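PDB 5OWU: importin subunit beta-1 from Saccharomyces cerevisiae, which carries proteins into the nucleus together with importin alpha, the subunit that binds the classical nuclear localization signal of the cargo. Local coordinates for residues I210-K213 with N214-E217. Residues are numbered along the deposited sequence; the frame is centred on the assembly and turned at random.
Sequences IFIK and NNME
I212 O accepts a hydrogen bond from M216 N, 2.9 Å away, an alpha-helical i to i+4 bond. The next bond follows in step: E217 N donates to K213 O, also at 2.9 Å. The two bonds belong to a short helical turn, with I212 at its N-cap position. A water extends this start. It donates to F211 O and accepts from N214 N, 3.0 Å from each, and so ties the incoming loop to an N-H of the first turn. On the buried side the I212 and M216 side chains cross at a slant. I212 CG1 lies between the backbone N and the carbonyl carbon (chi1 69°), which brings it to 3.9 Å from M216 CG. M216 then bends at chi2 and chi3, and its CE comes to 4.0 Å from I212 CD1. With M216 cut back to an alanine, I212 CD1 would probably lose its partners CG and CE, and a gap is likely to open toward L225. N215 OD1 is hydrogen-bonded to S177 OG, and its ND2 to N178 OD1 and E221 OE1. The turn lies in the connection between HEAT repeats 5 and 6, after helix 195-208 and before helix 219-233, and I212 and M216 both touch Y255 of helix 238-255.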
loop_
_atom_site.group_PDB
_atom_site.type_symbol
_atom_site.label_atom_id
_atom_site.label_comp_id
_atom_site.label_asym_id
_atom_site.label_seq_id
_atom_site.Cartn_x
_atom_site.Cartn_y
_atom_site.Cartn_z
ATOM N N ILE A 210 -18.023 8.500 -7.492
ATOM C CA ILE A 210 -17.027 9.398 -8.072
ATOM C C ILE A 210 -17.545 10.131 -9.302
ATOM O O ILE A 210 -16.900 11.083 -9.758
ATOM C CB ILE A 210 -15.728 8.619 -8.381
ATOM C CG1 ILE A 210 -15.078 8.191 -7.059
ATOM C CG2 ILE A 210 -14.744 9.462 -9.188
ATOM C CD1 ILE A 210 -13.684 7.601 -7.166
ATOM N N PHE A 211 -18.710 9.752 -9.827
ATOM C CA PHE A 211 -19.245 10.356 -11.043
ATOM C C PHE A 211 -20.427 11.283 -10.799
ATOM O O PHE A 211 -21.046 11.736 -11.766
ATOM C CB PHE A 211 -19.648 9.258 -12.026
ATOM C CG PHE A 211 -18.509 8.390 -12.440
ATOM C CD1 PHE A 211 -17.569 8.850 -13.346
ATOM C CD2 PHE A 211 -18.362 7.121 -11.911
ATOM C CE1 PHE A 211 -16.509 8.053 -13.726
ATOM C CE2 PHE A 211 -17.304 6.320 -12.288
ATOM C CZ PHE A 211 -16.376 6.789 -13.197
ATOM N N ILE A 212 -20.745 11.602 -9.545
ATOM C CA ILE A 212 -21.953 12.357 -9.250
ATOM C C ILE A 212 -21.633 13.688 -8.572
ATOM O O ILE A 212 -22.479 14.245 -7.889
ATOM C CB ILE A 212 -22.938 11.517 -8.411
ATOM C CG1 ILE A 212 -22.410 11.276 -6.992
ATOM C CG2 ILE A 212 -23.193 10.168 -9.085
ATOM C CD1 ILE A 212 -23.442 10.673 -6.054
ATOM N N LYS A 213 -20.415 14.212 -8.760
ATOM C CA LYS A 213 -20.069 15.512 -8.185
ATOM C C LYS A 213 -21.117 16.563 -8.529
ATOM O O LYS A 213 -21.601 17.292 -7.654
ATOM C CB LYS A 213 -18.696 15.965 -8.683
ATOM C CG LYS A 213 -17.566 14.980 -8.437
ATOM C CD LYS A 213 -16.448 15.586 -7.596
ATOM C CE LYS A 213 -15.118 14.887 -7.859
ATOM N NZ LYS A 213 -15.206 13.408 -7.700
ATOM N N ASN A 214 -21.477 16.660 -9.810
ATOM C CA ASN A 214 -22.434 17.677 -10.227
ATOM C C ASN A 214 -23.769 17.508 -9.518
ATOM O O ASN A 214 -24.426 18.503 -9.194
ATOM C CB ASN A 214 -22.616 17.632 -11.744
ATOM C CG ASN A 214 -21.352 18.019 -12.489
ATOM O OD1 ASN A 214 -20.492 18.717 -11.950
ATOM N ND2 ASN A 214 -21.235 17.572 -13.732
ATOM N N ASN A 215 -24.171 16.266 -9.242
ATOM C CA ASN A 215 -25.408 16.034 -8.501
ATOM C C ASN A 215 -25.252 16.415 -7.031
ATOM O O ASN A 215 -26.157 17.015 -6.442
ATOM C CB ASN A 215 -25.828 14.569 -8.622
ATOM C CG ASN A 215 -25.953 14.117 -10.059
ATOM O OD1 ASN A 215 -24.980 13.669 -10.669
ATOM N ND2 ASN A 215 -27.158 14.225 -10.609
ATOM N N MET A 216 -24.109 16.076 -6.424
ATOM C CA MET A 216 -23.882 16.390 -5.014
ATOM C C MET A 216 -23.788 17.892 -4.772
ATOM O O MET A 216 -24.105 18.362 -3.673
ATOM C CB MET A 216 -22.613 15.686 -4.523
ATOM C CG MET A 216 -22.730 14.164 -4.437
ATOM S SD MET A 216 -23.843 13.623 -3.117
ATOM C CE MET A 216 -25.411 13.503 -3.980
ATOM N N GLU A 217 -23.370 18.660 -5.772
ATOM C CA GLU A 217 -23.351 20.108 -5.629
ATOM C C GLU A 217 -24.741 20.727 -5.697
ATOM O O GLU A 217 -24.862 21.939 -5.489
ATOM C CB GLU A 217 -22.447 20.720 -6.698
ATOM C CG GLU A 217 -20.985 20.310 -6.554
ATOM C CD GLU A 217 -20.119 20.788 -7.703
ATOM O OE1 GLU A 217 -20.675 21.219 -8.737
ATOM O OE2 GLU A 217 -18.878 20.729 -7.567
HETATM O O HOH W 1 -21.608 14.697 -12.073
#